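Long-range contact in DNA replication regulator protein HobA (PDB 2UVP), which is required for initiating DNA replication in Helicobacter pylori and increases the binding of DnaA to the oriC region: residues G54-S59 / N115-H120. Numbering follows the deposited sequence.
Sequences GSLLVS and NPMFWH
Val58 CG1 lies over one face of the Trp119 indole, 4.3 Å above its plane and offset toward the rim. Leu56 CD1 comes obliquely to the six-membered part of the ring, 4.0 Å from Trp119 CE3. Trp119 CG is anti to its backbone N (chi1 179°), and the side chain lies alongside Val58. Beyond the two strands the indole meets Phe140, Trp142 and, edge to face, Phe172. Ser59 OG sits at the edge of the His120 imidazole, near its plane, and hydrogen-bonds ND1 of His120 at 2.7 Å. His120 NE2 bonds Lys123 O, so both ring nitrogens are held. Leu57 CD2 meets the Phe118 ring obliquely, 3.9 Å from Phe118 CE1.

Both segments are inner strands of a parallel sheet (order 2-1-3-4-5) with helices on both faces, an alpha/beta fold consistent with the SIS clan. Leu56 and Met117 touch helix 39-51, Val58 and Trp119 helix 65-75; Phe118 and His120 meet helix 127-133 on the other face. Leu57 N donates a nearly straight hydrogen bond to Met117 O (2.8 Å, 176°). Trp119 N gives to Leu57 O, and Ser59 N to Trp119 O. The Leu56 and Met117 side chains lie side by side, with Leu56 CD2 3.9 Å from Met117 SD. At the start of the strands, one water joins Ser55 OG (2.7 Å) to Asn115 N.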
ATOM      1  N   GLY A  54      -8.003  25.290   1.169  1.00 18.82           N
ATOM      2  CA  GLY A  54      -7.429  24.428   2.209  1.00 17.91           C
ATOM      3  C   GLY A  54      -7.280  22.966   1.794  1.00 16.85           C
ATOM      4  O   GLY A  54      -8.010  22.472   0.941  1.00 17.60           O
ATOM      5  N   SER A  55      -6.326  22.283   2.410  1.00 16.23           N
ATOM      6  CA  SER A  55      -6.124  20.849   2.211  1.00 15.44           C
ATOM      7  C   SER A  55      -6.738  20.054   3.370  1.00 15.12           C
ATOM      8  O   SER A  55      -6.851  20.550   4.503  1.00 14.83           O
ATOM      9  CB  SER A  55      -4.613  20.530   2.063  1.00 15.54           C
ATOM     10  OG  SER A  55      -3.895  20.974   3.196  1.00 16.68           O
ATOM     11  N   LEU A  56      -7.168  18.824   3.093  1.00 14.93           N
ATOM     12  CA  LEU A  56      -7.677  17.943   4.144  1.00 13.78           C
ATOM     13  C   LEU A  56      -6.710  16.790   4.330  1.00 14.01           C
ATOM     14  O   LEU A  56      -6.422  16.045   3.380  1.00 12.93           O
ATOM     15  CB  LEU A  56      -9.071  17.396   3.795  1.00 14.65           C
ATOM     16  CG  LEU A  56     -10.195  18.424   3.708  1.00 14.48           C
ATOM     17  CD1 LEU A  56     -11.412  17.756   3.104  1.00 15.16           C
ATOM     18  CD2 LEU A  56     -10.499  18.968   5.098  1.00 17.69           C
ATOM     19  N   LEU A  57      -6.177  16.668   5.541  1.00 12.66           N
ATOM     20  CA  LEU A  57      -5.229  15.599   5.836  1.00 12.62           C
ATOM     21  C   LEU A  57      -6.024  14.585   6.630  1.00 13.10           C
ATOM     22  O   LEU A  57      -6.364  14.822   7.797  1.00 13.82           O
ATOM     23  CB  LEU A  57      -4.033  16.124   6.648  1.00 12.51           C
ATOM     24  CG  LEU A  57      -2.876  16.753   5.839  1.00 13.18           C
ATOM     25  CD1 LEU A  57      -3.312  17.894   4.967  1.00 15.16           C
ATOM     26  CD2 LEU A  57      -1.778  17.183   6.842  1.00 14.43           C
ATOM     27  N   VAL A  58      -6.316  13.455   5.998  1.00 12.73           N
ATOM     28  CA  VAL A  58      -7.301  12.522   6.536  1.00 13.07           C
ATOM     29  C   VAL A  58      -6.610  11.354   7.223  1.00 13.09           C
ATOM     30  O   VAL A  58      -5.705  10.712   6.664  1.00 12.73           O
ATOM     31  CB  VAL A  58      -8.264  11.987   5.414  1.00 13.69           C
ATOM     32  CG1 VAL A  58      -9.440  11.237   6.047  1.00 15.20           C
ATOM     33  CG2 VAL A  58      -8.826  13.136   4.566  1.00 13.06           C
ATOM     34  N   SER A  59      -7.047  11.057   8.446  1.00 12.36           N
ATOM     35  CA  SER A  59      -6.522   9.923   9.188  1.00 12.84           C
ATOM     36  C   SER A  59      -7.682   9.149   9.829  1.00 12.82           C
ATOM     37  O   SER A  59      -8.792   9.693   9.985  1.00 12.38           O
ATOM     38  CB  SER A  59      -5.538  10.384  10.280  1.00 13.39           C
ATOM     39  OG  SER A  59      -6.144  11.297  11.177  1.00 15.15           O
ATOM     40  N   ASN A 115      -2.159  25.285   3.901  1.00 17.01           N
ATOM     41  CA  ASN A 115      -3.339  25.508   4.751  1.00 17.14           C
ATOM     42  C   ASN A 115      -4.011  24.169   5.079  1.00 17.16           C
ATOM     43  O   ASN A 115      -5.077  23.884   4.549  1.00 17.38           O
ATOM     44  CB  ASN A 115      -4.307  26.453   4.011  1.00 17.21           C
ATOM     45  CG  ASN A 115      -5.531  26.850   4.838  1.00 18.59           C
ATOM     46  OD1 ASN A 115      -5.549  26.738   6.061  1.00 19.39           O
ATOM     47  ND2 ASN A 115      -6.557  27.326   4.151  1.00 21.88           N
ATOM     48  N   PRO A 116      -3.390  23.359   5.959  1.00 17.35           N
ATOM     49  CA  PRO A 116      -3.959  22.034   6.231  1.00 17.44           C
ATOM     50  C   PRO A 116      -5.082  22.062   7.266  1.00 17.84           C
ATOM     51  O   PRO A 116      -5.127  22.951   8.108  1.00 17.99           O
ATOM     52  CB  PRO A 116      -2.769  21.267   6.797  1.00 17.67           C
ATOM     53  CG  PRO A 116      -2.027  22.349   7.591  1.00 17.64           C
ATOM     54  CD  PRO A 116      -2.146  23.582   6.730  1.00 17.58           C
ATOM     55  N   MET A 117      -5.967  21.070   7.186  1.00 17.25           N
ATOM     56  CA  MET A 117      -6.956  20.810   8.225  1.00 17.54           C
ATOM     57  C   MET A 117      -6.930  19.305   8.434  1.00 17.03           C
ATOM     58  O   MET A 117      -6.904  18.553   7.449  1.00 16.74           O
ATOM     59  CB  MET A 117      -8.356  21.278   7.796  1.00 16.80           C
ATOM     60  CG  MET A 117      -9.466  20.759   8.708  1.00 18.84           C
ATOM     61  SD  MET A 117     -11.137  21.222   8.203  1.00 20.50           S
ATOM     62  CE  MET A 117     -11.219  22.898   8.816  1.00 20.13           C
ATOM     63  N   PHE A 118      -6.895  18.874   9.695  1.00 16.34           N
ATOM     64  CA  PHE A 118      -6.865  17.451  10.019  1.00 17.03           C
ATOM     65  C   PHE A 118      -8.273  16.916  10.105  1.00 16.81           C
ATOM     66  O   PHE A 118      -9.094  17.455  10.851  1.00 18.60           O
ATOM     67  CB  PHE A 118      -6.173  17.191  11.348  1.00 17.49           C
ATOM     68  CG  PHE A 118      -4.720  17.529  11.344  1.00 18.86           C
ATOM     69  CD1 PHE A 118      -3.810  16.754  10.632  1.00 20.66           C
ATOM     70  CD2 PHE A 118      -4.260  18.613  12.073  1.00 19.99           C
ATOM     71  CE1 PHE A 118      -2.442  17.067  10.637  1.00 20.61           C
ATOM     72  CE2 PHE A 118      -2.893  18.943  12.084  1.00 22.00           C
ATOM     73  CZ  PHE A 118      -1.987  18.171  11.369  1.00 21.49           C
ATOM     74  N   TRP A 119      -8.555  15.858   9.363  1.00 15.14           N
ATOM     75  CA  TRP A 119      -9.863  15.193   9.472  1.00 14.36           C
ATOM     76  C   TRP A 119      -9.580  13.820  10.009  1.00 13.75           C
ATOM     77  O   TRP A 119      -8.957  12.992   9.328  1.00 13.25           O
ATOM     78  CB  TRP A 119     -10.505  15.093   8.101  1.00 13.94           C
ATOM     79  CG  TRP A 119     -11.841  14.408   8.025  1.00 14.20           C
ATOM     80  CD1 TRP A 119     -12.534  13.759   9.032  1.00 13.86           C
ATOM     81  CD2 TRP A 119     -12.637  14.290   6.849  1.00 12.83           C
ATOM     82  NE1 TRP A 119     -13.720  13.255   8.532  1.00 14.66           N
ATOM     83  CE2 TRP A 119     -13.799  13.557   7.195  1.00 12.13           C
ATOM     84  CE3 TRP A 119     -12.471  14.717   5.528  1.00 12.31           C
ATOM     85  CZ2 TRP A 119     -14.809  13.283   6.271  1.00 14.09           C
ATOM     86  CZ3 TRP A 119     -13.463  14.452   4.609  1.00 13.63           C
ATOM     87  CH2 TRP A 119     -14.632  13.732   4.988  1.00 14.24           C
ATOM     88  N   HIS A 120      -9.984  13.564  11.253  1.00 13.30           N
ATOM     89  CA  HIS A 120      -9.633  12.277  11.856  1.00 13.25           C
ATOM     90  C   HIS A 120     -10.897  11.537  12.231  1.00 13.47           C
ATOM     91  O   HIS A 120     -11.830  12.148  12.755  1.00 14.17           O
ATOM     92  CB  HIS A 120      -8.730  12.436  13.085  1.00 14.09           C
ATOM     93  CG  HIS A 120      -8.432  11.138  13.759  1.00 13.74           C
ATOM     94  ND1 HIS A 120      -7.514  10.235  13.259  1.00 13.25           N
ATOM     95  CD2 HIS A 120      -9.005  10.538  14.835  1.00 13.12           C
ATOM     96  CE1 HIS A 120      -7.493   9.166  14.035  1.00 15.42           C
ATOM     97  NE2 HIS A 120      -8.418   9.309  14.968  1.00 13.82           N
TER
HETATM   98  O   HOH W   1      -2.586  23.037   2.071  1.00 19.49           O